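Local coordinates for protein L-amino acid deaminase (PDB 5I39) that probably catalyses the FAD-dependent oxidative deamination of L-amino acids, as a membrane-bound flavoenzyme, at residues Q119-V124 with N276-G281; S183-V188 with E287-T292; Q264-S269 with Y293-R298; T271-N276 with P333-S338; I283-Q288 with E326-E331. One frame throughout, in Å; residues are numbered along the deposited sequence. Where two conformers were deposited one is given.

Contact 1. Residues Q119-V124 with N276-G281. With EDO (1,2-ethanediol), chain I.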
# COMPACT_ATOMS: atom_id res chain seq x y z
N GLN A 119 -6.67 3.89 -13.96
CA GLN A 119 -6.72 2.75 -14.87
C GLN A 119 -8.12 2.18 -15.09
O GLN A 119 -8.47 1.83 -16.22
CB GLN A 119 -5.82 1.66 -14.29
CG GLN A 119 -5.86 0.34 -15.03
CD GLN A 119 -4.84 -0.61 -14.46
OE1 GLN A 119 -4.94 -1.00 -13.30
NE2 GLN A 119 -3.85 -0.97 -15.26
N GLY A 120 -8.89 2.02 -14.02
CA GLY A 120 -10.18 1.36 -14.10
C GLY A 120 -10.09 -0.13 -13.83
O GLY A 120 -9.13 -0.79 -14.25
N ARG A 121 -11.09 -0.64 -13.13
CA ARG A 121 -11.10 -2.02 -12.65
C ARG A 121 -12.48 -2.62 -12.83
O ARG A 121 -13.46 -2.06 -12.34
CB ARG A 121 -10.71 -2.08 -11.18
CG ARG A 121 -10.74 -3.46 -10.54
CD ARG A 121 -10.29 -3.35 -9.10
NE ARG A 121 -10.16 -4.63 -8.42
CZ ARG A 121 -11.17 -5.32 -7.86
NH1 ARG A 121 -10.91 -6.47 -7.26
NH2 ARG A 121 -12.42 -4.87 -7.90
N VAL A 122 -12.53 -3.78 -13.49
CA VAL A 122 -13.79 -4.50 -13.66
C VAL A 122 -13.73 -5.79 -12.85
O VAL A 122 -12.80 -6.59 -12.98
CB VAL A 122 -14.17 -4.78 -15.14
CG1 VAL A 122 -14.54 -3.48 -15.84
CG2 VAL A 122 -13.09 -5.52 -15.91
N GLU A 123 -14.72 -5.95 -11.98
CA GLU A 123 -14.85 -7.16 -11.18
C GLU A 123 -16.21 -7.79 -11.46
O GLU A 123 -17.25 -7.24 -11.10
CB GLU A 123 -14.69 -6.91 -9.68
CG GLU A 123 -14.80 -8.20 -8.88
CD GLU A 123 -14.47 -8.09 -7.41
OE1 GLU A 123 -13.89 -7.08 -6.97
OE2 GLU A 123 -14.79 -9.05 -6.68
N VAL A 124 -16.19 -8.96 -12.10
CA VAL A 124 -17.42 -9.72 -12.32
C VAL A 124 -17.79 -10.40 -11.00
O VAL A 124 -16.95 -11.05 -10.39
CB VAL A 124 -17.22 -10.75 -13.45
CG1 VAL A 124 -18.41 -11.70 -13.55
CG2 VAL A 124 -16.99 -10.04 -14.78
N ASN A 276 -7.44 -3.42 -15.23
CA ASN A 276 -7.42 -4.23 -14.03
C ASN A 276 -8.69 -5.08 -14.08
O ASN A 276 -9.79 -4.54 -14.21
CB ASN A 276 -7.38 -3.31 -12.80
CG ASN A 276 -7.35 -4.05 -11.48
OD1 ASN A 276 -7.66 -5.23 -11.40
ND2 ASN A 276 -6.99 -3.33 -10.42
N VAL A 277 -8.52 -6.40 -14.02
CA VAL A 277 -9.62 -7.34 -14.21
C VAL A 277 -9.63 -8.34 -13.06
O VAL A 277 -8.58 -8.82 -12.65
CB VAL A 277 -9.47 -8.06 -15.57
CG1 VAL A 277 -10.44 -9.23 -15.71
CG2 VAL A 277 -9.67 -7.07 -16.71
N ALA A 278 -10.83 -8.65 -12.58
CA ALA A 278 -11.05 -9.64 -11.52
C ALA A 278 -12.27 -10.46 -11.89
O ALA A 278 -13.37 -9.92 -12.02
CB ALA A 278 -11.25 -8.95 -10.18
N LEU A 279 -12.08 -11.77 -12.07
CA LEU A 279 -13.14 -12.65 -12.56
C LEU A 279 -13.30 -13.88 -11.67
O LEU A 279 -12.34 -14.31 -11.04
CB LEU A 279 -12.84 -13.14 -13.98
CG LEU A 279 -12.57 -12.06 -15.02
CD1 LEU A 279 -12.00 -12.66 -16.30
CD2 LEU A 279 -13.84 -11.29 -15.32
N PRO A 280 -14.51 -14.47 -11.66
CA PRO A 280 -14.71 -15.80 -11.09
C PRO A 280 -13.70 -16.81 -11.63
O PRO A 280 -13.23 -16.66 -12.76
CB PRO A 280 -16.12 -16.17 -11.54
CG PRO A 280 -16.82 -14.87 -11.67
CD PRO A 280 -15.78 -13.92 -12.18
N GLY A 281 -13.38 -17.81 -10.82
CA GLY A 281 -12.31 -18.76 -11.14
C GLY A 281 -10.93 -18.26 -10.77
O GLY A 281 -9.93 -18.83 -11.19
C1 EDO I . -14.95 -12.77 -8.40
O1 EDO I . -16.02 -11.93 -7.97
C2 EDO I . -13.77 -11.90 -8.77
O2 EDO I . -13.31 -11.14 -7.64
O HOH W 1 -6.55 -0.47 -11.12
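R121 and N276 open a parallel strand pairing in a sheet whose other pairings are all antiparallel, and their side chains share one face of it with the guanidinium and amide planes turned 83° apart. The arginine runs out extended, its CG anti to the backbone N (chi1 177°), and lies against the amide, with R121 CG 3.6 Å from N276 CG. A278 CB sits over a face of the guanidinium, 3.8 Å from R121 NH1. Two residues on, E123 binds the same group end-on: R121 NH2 reaches the anti lone pair of E123 OE1 at 2.8 Å, while NH1 meets that oxygen from above the carboxylate plane. R121 NE and N276 ND2 both bond to OE1 of Q82, an FAD-binding residue, a position consistent with a second shell to the cofactor. The backbones join through V122 N to N276 O (2.9 Å), A278 N to V122 O (2.9 Å) and V124 N to A278 O (3.0 Å). At the far end V124 CG2 presses on L279 CD2 at 3.4 Å, closer than usual carbon contact. Strand 117-123 is flanked beyond by strands 175-178 and 182-183, and strand 276-279 by 283-287.

Contact 2. Residues S183-V188 with E287-T292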
# COMPACT_ATOMS: atom_id res chain seq x y z
N SER A 183 -3.50 2.28 -10.37
CA SER A 183 -2.48 1.27 -10.58
C SER A 183 -1.13 1.88 -10.22
O SER A 183 -0.87 3.02 -10.57
CB SER A 183 -2.47 0.88 -12.06
OG SER A 183 -1.40 0.02 -12.38
N PHE A 184 -0.30 1.12 -9.52
CA PHE A 184 1.09 1.51 -9.26
C PHE A 184 1.94 0.25 -9.26
O PHE A 184 1.47 -0.82 -8.90
CB PHE A 184 1.31 2.37 -7.98
CG PHE A 184 0.33 2.12 -6.84
CD1 PHE A 184 -0.15 0.85 -6.53
CD2 PHE A 184 -0.07 3.19 -6.04
CE1 PHE A 184 -1.04 0.66 -5.48
CE2 PHE A 184 -0.96 3.00 -4.98
CZ PHE A 184 -1.44 1.73 -4.71
N ASP A 185 3.20 0.40 -9.68
CA ASP A 185 4.06 -0.76 -9.92
C ASP A 185 5.09 -0.88 -8.80
O ASP A 185 5.80 0.09 -8.51
CB ASP A 185 4.77 -0.63 -11.27
CG ASP A 185 3.82 -0.41 -12.44
OD1 ASP A 185 2.59 -0.64 -12.31
OD2 ASP A 185 4.30 0.02 -13.51
N PRO A 186 5.22 -2.07 -8.19
CA PRO A 186 6.09 -2.20 -7.03
C PRO A 186 7.59 -2.10 -7.30
O PRO A 186 8.37 -1.91 -6.37
CB PRO A 186 5.71 -3.57 -6.47
CG PRO A 186 5.25 -4.34 -7.66
CD PRO A 186 4.51 -3.33 -8.49
N GLU A 187 8.00 -2.18 -8.56
CA GLU A 187 9.39 -1.98 -8.92
C GLU A 187 9.79 -0.50 -8.90
O GLU A 187 10.99 -0.20 -8.98
CB GLU A 187 9.69 -2.56 -10.30
CG GLU A 187 9.45 -4.07 -10.40
CD GLU A 187 7.99 -4.47 -10.50
OE1 GLU A 187 7.17 -3.69 -11.04
OE2 GLU A 187 7.65 -5.57 -10.01
N VAL A 188 8.81 0.40 -8.81
CA VAL A 188 9.06 1.84 -8.94
C VAL A 188 8.48 2.71 -7.82
O VAL A 188 9.19 3.56 -7.28
CB VAL A 188 8.54 2.38 -10.29
CG1 VAL A 188 8.83 3.86 -10.45
CG2 VAL A 188 9.15 1.61 -11.45
N GLU A 287 -2.52 -4.36 -15.75
CA GLU A 287 -1.47 -3.84 -16.62
C GLU A 287 -0.60 -2.83 -15.87
O GLU A 287 -1.11 -1.90 -15.25
CB GLU A 287 -2.04 -3.18 -17.87
CG GLU A 287 -0.97 -2.92 -18.91
CD GLU A 287 -1.46 -2.20 -20.14
OE1 GLU A 287 -2.56 -1.62 -20.11
OE2 GLU A 287 -0.71 -2.19 -21.14
N GLN A 288 0.71 -3.03 -15.95
CA GLN A 288 1.69 -2.09 -15.40
C GLN A 288 1.96 -0.95 -16.38
O GLN A 288 1.55 -1.00 -17.54
CB GLN A 288 2.99 -2.83 -15.09
CG GLN A 288 2.84 -3.94 -14.08
CD GLN A 288 4.05 -4.04 -13.16
OE1 GLN A 288 5.19 -4.21 -13.61
NE2 GLN A 288 3.82 -3.90 -11.89
N ALA A 289 2.66 0.07 -15.91
CA ALA A 289 2.90 1.27 -16.71
C ALA A 289 3.73 1.01 -17.97
O ALA A 289 3.64 1.76 -18.93
CB ALA A 289 3.53 2.36 -15.86
N ASP A 290 4.53 -0.06 -17.94
CA ASP A 290 5.35 -0.46 -19.09
C ASP A 290 4.72 -1.54 -19.98
O ASP A 290 5.38 -2.05 -20.87
CB ASP A 290 6.74 -0.92 -18.62
CG ASP A 290 6.71 -2.20 -17.79
OD1 ASP A 290 5.61 -2.68 -17.44
OD2 ASP A 290 7.81 -2.71 -17.47
N GLY A 291 3.46 -1.91 -19.72
CA GLY A 291 2.77 -2.91 -20.52
C GLY A 291 2.96 -4.36 -20.09
O GLY A 291 2.38 -5.25 -20.70
N THR A 292 3.78 -4.60 -19.07
CA THR A 292 3.80 -5.91 -18.42
C THR A 292 2.52 -6.06 -17.60
O THR A 292 1.78 -5.09 -17.41
CB THR A 292 5.05 -6.09 -17.52
OG1 THR A 292 5.07 -5.09 -16.50
CG2 THR A 292 6.33 -6.01 -18.35
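D185 meets A289 at the tip of a beta hairpin: strands 283-287 and 293-295 are joined through a type I turn from Q288 to G291, and the aspartate binds the backbone of that turn. A289 N donates to the syn lone pair of D185 OD2 at 2.9 Å and 162°. The same carboxylate is stacked on the side-chain amide of Q288, the two planes only 27° apart, with D185 CG 3.7 Å from Q288 CD. P186 CD closes on the end of the glutamine as well, the two side chains crossing at about a right angle.

Around this first shell lie arginines. R23 forms a salt bridge with D185 OD2, and R286 NH1 bonds both D185 OD1 and S183 OG, so each carboxylate oxygen has a charged partner. E187 pairs with R16 and R23, and these cations probably offset the repulsion among the clustered acids. The loop also borders the cofactor site, since the backbone of F184 is hydrogen-bonded to G81, an FAD-binding residue. Within the hairpin D290 makes an Asx turn: its OD1 accepts from T292 N at 3.1 Å, above the carboxylate plane, and on its syn lone pair from T292 OG1 at 2.6 Å.

Contact 3. Residues Q264-S269 with Y293-R298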
# COMPACT_ATOMS: atom_id res chain seq x y z
N GLN A 264 2.84 -12.62 -9.29
CA GLN A 264 3.54 -12.95 -10.53
C GLN A 264 3.56 -11.73 -11.44
O GLN A 264 2.71 -10.85 -11.34
CB GLN A 264 2.83 -14.09 -11.25
CG GLN A 264 2.76 -15.37 -10.44
CD GLN A 264 1.77 -16.37 -11.00
OE1 GLN A 264 0.60 -16.05 -11.18
NE2 GLN A 264 2.22 -17.59 -11.25
N LEU A 265 4.56 -11.69 -12.32
CA LEU A 265 4.67 -10.65 -13.33
C LEU A 265 4.97 -11.32 -14.65
O LEU A 265 5.92 -12.11 -14.74
CB LEU A 265 5.78 -9.65 -12.97
CG LEU A 265 5.98 -8.47 -13.93
CD1 LEU A 265 4.76 -7.56 -13.94
CD2 LEU A 265 7.23 -7.68 -13.59
N ILE A 266 4.17 -11.03 -15.67
CA ILE A 266 4.34 -11.60 -17.00
C ILE A 266 4.51 -10.51 -18.04
O ILE A 266 4.09 -9.36 -17.84
CB ILE A 266 3.19 -12.57 -17.38
CG1 ILE A 266 1.85 -11.83 -17.52
CG2 ILE A 266 3.11 -13.69 -16.36
CD1 ILE A 266 0.72 -12.69 -18.05
N SER A 267 5.12 -10.86 -19.17
CA SER A 267 5.30 -9.92 -20.26
C SER A 267 3.97 -9.63 -20.94
O SER A 267 3.00 -10.38 -20.81
CB SER A 267 6.34 -10.42 -21.27
OG SER A 267 5.92 -11.62 -21.90
N GLY A 268 3.95 -8.51 -21.66
CA GLY A 268 2.74 -8.00 -22.28
C GLY A 268 2.41 -8.65 -23.60
O GLY A 268 3.02 -9.64 -24.02
N SER A 269 1.42 -8.07 -24.27
CA SER A 269 0.93 -8.58 -25.54
C SER A 269 0.21 -7.45 -26.28
O SER A 269 -0.51 -6.68 -25.64
CB SER A 269 -0.04 -9.73 -25.26
OG SER A 269 -0.90 -9.97 -26.35
N TYR A 293 2.24 -7.28 -17.14
CA TYR A 293 1.03 -7.57 -16.38
C TYR A 293 1.33 -8.27 -15.06
O TYR A 293 1.95 -9.33 -15.04
CB TYR A 293 0.06 -8.43 -17.19
CG TYR A 293 -0.74 -7.64 -18.20
CD1 TYR A 293 -0.17 -7.24 -19.40
CD2 TYR A 293 -2.06 -7.29 -17.95
CE1 TYR A 293 -0.89 -6.50 -20.33
CE2 TYR A 293 -2.80 -6.56 -18.87
CZ TYR A 293 -2.21 -6.17 -20.05
OH TYR A 293 -2.94 -5.44 -20.97
N ALA A 294 0.85 -7.66 -13.98
CA ALA A 294 0.81 -8.30 -12.68
C ALA A 294 -0.37 -9.26 -12.65
O ALA A 294 -1.43 -8.97 -13.18
CB ALA A 294 0.67 -7.25 -11.60
N THR A 295 -0.16 -10.42 -12.03
CA THR A 295 -1.22 -11.41 -11.86
C THR A 295 -0.90 -12.30 -10.67
O THR A 295 0.22 -12.32 -10.19
CB THR A 295 -1.41 -12.27 -13.14
OG1 THR A 295 -2.46 -13.22 -12.96
CG2 THR A 295 -0.13 -13.02 -13.52
N SER A 296 -1.89 -13.05 -10.21
CA SER A 296 -1.72 -13.99 -9.09
C SER A 296 -2.97 -14.84 -8.94
O SER A 296 -4.05 -14.37 -9.30
CB SER A 296 -1.47 -13.22 -7.79
OG SER A 296 -1.64 -14.02 -6.64
N PRO A 297 -2.85 -16.07 -8.40
CA PRO A 297 -4.07 -16.85 -8.12
C PRO A 297 -5.00 -16.24 -7.06
O PRO A 297 -6.19 -16.58 -7.03
CB PRO A 297 -3.53 -18.20 -7.65
CG PRO A 297 -2.13 -17.94 -7.22
CD PRO A 297 -1.64 -16.85 -8.12
N ARG A 298 -4.47 -15.38 -6.19
CA ARG A 298 -5.27 -14.68 -5.19
C ARG A 298 -4.58 -13.37 -4.80
O ARG A 298 -3.42 -13.38 -4.39
CB ARG A 298 -5.46 -15.56 -3.95
CG ARG A 298 -6.49 -15.03 -2.96
CD ARG A 298 -6.52 -15.84 -1.67
NE ARG A 298 -7.11 -17.17 -1.85
CZ ARG A 298 -8.41 -17.49 -1.71
NH1 ARG A 298 -9.32 -16.57 -1.38
NH2 ARG A 298 -8.80 -18.75 -1.91
O HOH W 2 -1.97 -15.95 -12.29
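The ring of Y293 receives G268 at its edge, near the ring plane, with G268 CA 4.2 Å from Y293 CD1. Beyond the two segments it meets the ring of F335 edge-to-face, and its hydroxyl bonds to G274 N. At the root of this ring, CG1 of I266 packs on Y293 CB (3.9 Å). The other flat group, the Q264 amide, brings OE1 to 3.7 Å from S296 CA; a water donates both to this oxygen and to T295 OG1, which is also hydrogen-bonded to F284 O, while NE2 is held by Q343 and L321. I266 N to Y293 O and Y293 N to I266 O are both 2.9 Å and nearly straight. Q264 N reaches T295 O at 2.8 Å, and T295 N meets Q264 O at 3.0 Å from 40° above the carbonyl plane. Two hydrogen-bonded pairs thus flank the non-hydrogen-bonded pair L265-A294, an antiparallel pairing, its strands 149° apart, within the large mixed sheet that, as in other DAO-family flavoenzymes, accompanies the FAD-binding domain.

Contact 4. Residues T271-N276 with P333-S338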
# COMPACT_ATOMS: atom_id res chain seq x y z
N THR A 271 -2.36 -7.67 -28.05
CA THR A 271 -3.80 -7.94 -28.00
C THR A 271 -4.37 -8.09 -26.58
O THR A 271 -5.56 -8.38 -26.43
CB THR A 271 -4.14 -9.21 -28.81
OG1 THR A 271 -3.40 -10.32 -28.29
CG2 THR A 271 -3.82 -9.01 -30.29
N ALA A 272 -3.55 -7.89 -25.55
CA ALA A 272 -4.03 -7.91 -24.17
C ALA A 272 -5.03 -6.76 -23.96
O ALA A 272 -4.93 -5.73 -24.62
CB ALA A 272 -2.87 -7.78 -23.20
N PRO A 273 -6.00 -6.94 -23.04
CA PRO A 273 -7.09 -5.96 -22.95
C PRO A 273 -6.79 -4.68 -22.17
O PRO A 273 -7.61 -3.76 -22.20
CB PRO A 273 -8.19 -6.75 -22.24
CG PRO A 273 -7.45 -7.69 -21.36
CD PRO A 273 -6.19 -8.06 -22.10
N GLY A 274 -5.65 -4.61 -21.48
CA GLY A 274 -5.37 -3.49 -20.60
C GLY A 274 -6.17 -3.57 -19.32
O GLY A 274 -6.95 -4.49 -19.10
N GLY A 275 -5.95 -2.58 -18.46
CA GLY A 275 -6.76 -2.40 -17.27
C GLY A 275 -6.48 -3.37 -16.15
O GLY A 275 -5.45 -4.05 -16.11
N ASN A 276 -7.44 -3.42 -15.23
CA ASN A 276 -7.42 -4.23 -14.03
C ASN A 276 -8.69 -5.08 -14.08
O ASN A 276 -9.79 -4.54 -14.21
CB ASN A 276 -7.38 -3.31 -12.80
CG ASN A 276 -7.35 -4.05 -11.48
OD1 ASN A 276 -7.66 -5.23 -11.40
ND2 ASN A 276 -6.99 -3.33 -10.42
N PRO A 333 -6.48 -15.62 -24.29
CA PRO A 333 -5.42 -16.14 -25.17
C PRO A 333 -4.39 -15.10 -25.64
O PRO A 333 -3.31 -15.48 -26.08
CB PRO A 333 -6.19 -16.72 -26.35
CG PRO A 333 -7.52 -17.08 -25.79
CD PRO A 333 -7.82 -16.00 -24.79
N ALA A 334 -4.71 -13.81 -25.51
CA ALA A 334 -3.72 -12.74 -25.68
C ALA A 334 -2.44 -12.94 -24.86
O ALA A 334 -1.38 -12.47 -25.26
CB ALA A 334 -4.34 -11.39 -25.34
N PHE A 335 -2.54 -13.63 -23.72
CA PHE A 335 -1.38 -13.92 -22.86
C PHE A 335 -0.66 -15.24 -23.17
O PHE A 335 0.31 -15.57 -22.49
CB PHE A 335 -1.79 -13.92 -21.38
CG PHE A 335 -2.35 -12.61 -20.90
CD1 PHE A 335 -1.55 -11.47 -20.86
CD2 PHE A 335 -3.66 -12.52 -20.45
CE1 PHE A 335 -2.06 -10.27 -20.40
CE2 PHE A 335 -4.18 -11.32 -19.99
CZ PHE A 335 -3.37 -10.19 -19.96
N LYS A 336 -1.11 -15.98 -24.19
CA LYS A 336 -0.56 -17.32 -24.48
C LYS A 336 0.97 -17.35 -24.62
O LYS A 336 1.61 -18.28 -24.14
CB LYS A 336 -1.22 -17.90 -25.74
CG LYS A 336 -0.78 -19.31 -26.12
CD LYS A 336 -1.08 -20.33 -25.03
CE LYS A 336 -0.74 -21.73 -25.48
NZ LYS A 336 -1.24 -22.73 -24.52
N GLU A 337 1.53 -16.34 -25.28
CA GLU A 337 2.99 -16.26 -25.51
C GLU A 337 3.74 -15.40 -24.48
O GLU A 337 4.94 -15.17 -24.63
CB GLU A 337 3.28 -15.73 -26.92
CG GLU A 337 2.54 -16.45 -28.05
CD GLU A 337 2.80 -17.95 -28.09
OE1 GLU A 337 3.92 -18.38 -27.74
OE2 GLU A 337 1.88 -18.70 -28.48
N SER A 338 3.05 -14.94 -23.43
CA SER A 338 3.67 -14.11 -22.40
C SER A 338 4.66 -14.92 -21.57
O SER A 338 4.39 -16.08 -21.23
CB SER A 338 2.63 -13.49 -21.48
OG SER A 338 1.84 -12.54 -22.18
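A334 and F335 meet A272 from successive positions of one short segment. A334 points its CB at the loop, where the methyl lies 3.6 Å from A272 N and 4.4 Å from A272 CB. F335 extends its ring tip to the same alanine, with A272 CB 3.8 Å from F335 CE1. P273 adds its CD at 4.1 Å from F335 CZ, the two side chains crossing at about a right angle, and both carbons approach the ring obliquely. The partners are two connections: 271-276 leads from strand 257-266 into strand 276-279, while 333-338 leads from helix 318-331 to strand 340-350. The latter is compact, a short 3-10 segment that runs into a type I turn beginning at F335, with K336 N bonded to P333 O and S338 N to F335 O (3.0 Å). The A334 methyl also touches T271, CB standing 3.3 Å from T271 OG1 and 3.4 Å from T271 O. T271 OG1 stands between its backbone N and carbonyl carbon (chi1 58°), which turns the oxygen to the alanine; it is also hydrogen-bonded to S269 OG, and that hydroxyl bonds in turn to A334 O. Further in, F335 meets the ring of F285 edge-to-face. S338 OG lies in plane at the edge of the F335 ring and is hydrogen-bonded to S267 O.

Contact 5. Residues I283-Q288 with E326-E331. With EDO (1,2-ethanediol), chain G.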
# COMPACT_ATOMS: atom_id res chain seq x y z
N ILE A 283 -9.28 -15.31 -11.48
CA ILE A 283 -8.51 -14.71 -12.57
C ILE A 283 -8.35 -13.21 -12.29
O ILE A 283 -9.33 -12.46 -12.31
CB ILE A 283 -9.17 -14.94 -13.94
CG1 ILE A 283 -9.34 -16.45 -14.19
CG2 ILE A 283 -8.34 -14.31 -15.06
CD1 ILE A 283 -10.25 -16.81 -15.34
N PHE A 284 -7.11 -12.80 -12.02
CA PHE A 284 -6.80 -11.44 -11.61
C PHE A 284 -5.59 -10.95 -12.37
O PHE A 284 -4.54 -11.58 -12.31
CB PHE A 284 -6.50 -11.38 -10.11
CG PHE A 284 -7.55 -12.03 -9.26
CD1 PHE A 284 -8.80 -11.44 -9.13
CD2 PHE A 284 -7.31 -13.23 -8.62
CE1 PHE A 284 -9.79 -12.04 -8.36
CE2 PHE A 284 -8.29 -13.84 -7.85
CZ PHE A 284 -9.53 -13.24 -7.72
N PHE A 285 -5.71 -9.82 -13.06
CA PHE A 285 -4.54 -9.19 -13.67
C PHE A 285 -4.66 -7.68 -13.72
O PHE A 285 -5.76 -7.12 -13.65
CB PHE A 285 -4.23 -9.77 -15.05
CG PHE A 285 -5.32 -9.58 -16.07
CD1 PHE A 285 -5.41 -8.41 -16.81
CD2 PHE A 285 -6.23 -10.60 -16.31
CE1 PHE A 285 -6.40 -8.25 -17.77
CE2 PHE A 285 -7.23 -10.45 -17.27
CZ PHE A 285 -7.31 -9.27 -18.00
N ARG A 286 -3.50 -7.05 -13.85
CA ARG A 286 -3.38 -5.59 -13.85
C ARG A 286 -2.23 -5.19 -14.76
O ARG A 286 -1.09 -5.60 -14.54
CB ARG A 286 -3.11 -5.08 -12.44
CG ARG A 286 -2.84 -3.58 -12.37
CD ARG A 286 -2.38 -3.15 -11.01
NE ARG A 286 -1.09 -3.72 -10.63
CZ ARG A 286 0.10 -3.28 -11.02
NH1 ARG A 286 0.24 -2.25 -11.86
NH2 ARG A 286 1.18 -3.89 -10.57
N GLU A 287 -2.52 -4.36 -15.75
CA GLU A 287 -1.47 -3.84 -16.62
C GLU A 287 -0.60 -2.83 -15.87
O GLU A 287 -1.11 -1.90 -15.25
CB GLU A 287 -2.04 -3.18 -17.87
CG GLU A 287 -0.97 -2.92 -18.91
CD GLU A 287 -1.46 -2.20 -20.14
OE1 GLU A 287 -2.56 -1.62 -20.11
OE2 GLU A 287 -0.71 -2.19 -21.14
N GLN A 288 0.71 -3.03 -15.95
CA GLN A 288 1.69 -2.09 -15.40
C GLN A 288 1.96 -0.95 -16.38
O GLN A 288 1.55 -1.00 -17.54
CB GLN A 288 2.99 -2.83 -15.09
CG GLN A 288 2.84 -3.94 -14.08
CD GLN A 288 4.05 -4.04 -13.16
OE1 GLN A 288 5.19 -4.21 -13.61
NE2 GLN A 288 3.82 -3.90 -11.89
N GLU A 326 -1.91 -20.78 -16.54
CA GLU A 326 -2.63 -21.55 -17.55
C GLU A 326 -4.09 -21.14 -17.67
O GLU A 326 -4.60 -20.99 -18.78
CB GLU A 326 -2.50 -23.05 -17.28
CG GLU A 326 -1.14 -23.61 -17.63
CD GLU A 326 -0.88 -23.59 -19.13
OE1 GLU A 326 -1.66 -24.21 -19.87
OE2 GLU A 326 0.10 -22.95 -19.57
N LYS A 327 -4.77 -20.94 -16.54
CA LYS A 327 -6.18 -20.54 -16.63
C LYS A 327 -6.34 -19.08 -17.05
O LYS A 327 -7.30 -18.76 -17.74
CB LYS A 327 -6.99 -20.91 -15.39
CG LYS A 327 -6.61 -20.24 -14.09
CD LYS A 327 -7.49 -20.77 -12.97
CE LYS A 327 -6.99 -20.34 -11.60
NZ LYS A 327 -7.13 -18.87 -11.41
N LEU A 328 -5.38 -18.22 -16.70
CA LEU A 328 -5.34 -16.85 -17.25
C LEU A 328 -5.26 -16.88 -18.78
O LEU A 328 -6.01 -16.17 -19.46
CB LEU A 328 -4.15 -16.07 -16.68
CG LEU A 328 -3.85 -14.69 -17.28
CD1 LEU A 328 -5.02 -13.73 -17.06
CD2 LEU A 328 -2.57 -14.11 -16.69
N LYS A 329 -4.34 -17.69 -19.30
CA LYS A 329 -4.15 -17.83 -20.74
C LYS A 329 -5.35 -18.47 -21.44
O LYS A 329 -5.65 -18.12 -22.58
CB LYS A 329 -2.88 -18.63 -21.02
CG LYS A 329 -1.61 -17.88 -20.65
CD LYS A 329 -0.40 -18.79 -20.58
CE LYS A 329 0.81 -18.02 -20.09
NZ LYS A 329 2.01 -18.89 -19.96
N ALA A 330 -6.02 -19.40 -20.77
CA ALA A 330 -7.24 -20.01 -21.31
C ALA A 330 -8.36 -18.97 -21.44
O ALA A 330 -9.10 -18.97 -22.42
CB ALA A 330 -7.69 -21.17 -20.45
N GLU A 331 -8.48 -18.09 -20.45
CA GLU A 331 -9.51 -17.06 -20.46
C GLU A 331 -9.17 -15.89 -21.38
O GLU A 331 -10.06 -15.32 -22.01
CB GLU A 331 -9.79 -16.56 -19.04
CG GLU A 331 -10.93 -15.55 -18.92
CD GLU A 331 -12.25 -16.02 -19.52
OE1 GLU A 331 -12.55 -17.24 -19.46
OE2 GLU A 331 -12.98 -15.18 -20.07
C1 EDO G . 2.29 -21.58 -17.54
O1 EDO G . 1.28 -20.95 -18.32
C2 EDO G . 3.41 -22.11 -18.44
O2 EDO G . 3.98 -21.07 -19.25
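L328 touches both F285 and I283 with its CD1 methyl, crossing both side chains obliquely. L328 CD1 stands 3.4 Å from F285 CD2 and 3.9 Å from I283 CG2. F285 CG lies between its backbone N and carbonyl carbon (chi1 61°), and from there the ring meets the leucine methyl through CD2. I283 has a second neighbour in E331: the side chains cross at about a right angle, with I283 CD1 3.7 Å from E331 CB. Here a helix packs across a strand, the axes of the short segments of helix 318-331 and strand 283-287 approaching to 8.9 Å at 81°. The contact is apolar where they touch, and the charged ends turn to other partners. Both E331 carboxylate oxygens are bonded, OE1 to T170 and OE2 to W172. K327 brings its NZ to 4.2 Å from I283 N and bonds to G281 O in the turn before the strand. F285 also meets F332 edge-to-face.

Overall arrangement
All five contacts are tied together by strand 283-287. Its backbone pairs with strand 276-279 of contact 1 and strand 293-295 of contact 3, its helix-facing side makes contact 5, and it runs directly into the turn of contact 2. Contact 4 joins it through E287 N to G275 O (3.0 Å). The centres of contacts 3 and 5, and of 4 and 5, are about 7 Å apart. Contacts 1 and 2, with centres about 17 Å apart, are still linked by Q119 NE2 to E287 O (2.9 Å). Toward the cofactor, the side chains of N276 and P186 have their nearest atoms about 7 and 8 Å from FAD, whereas the nearest atoms of F285 are about 12 Å from it.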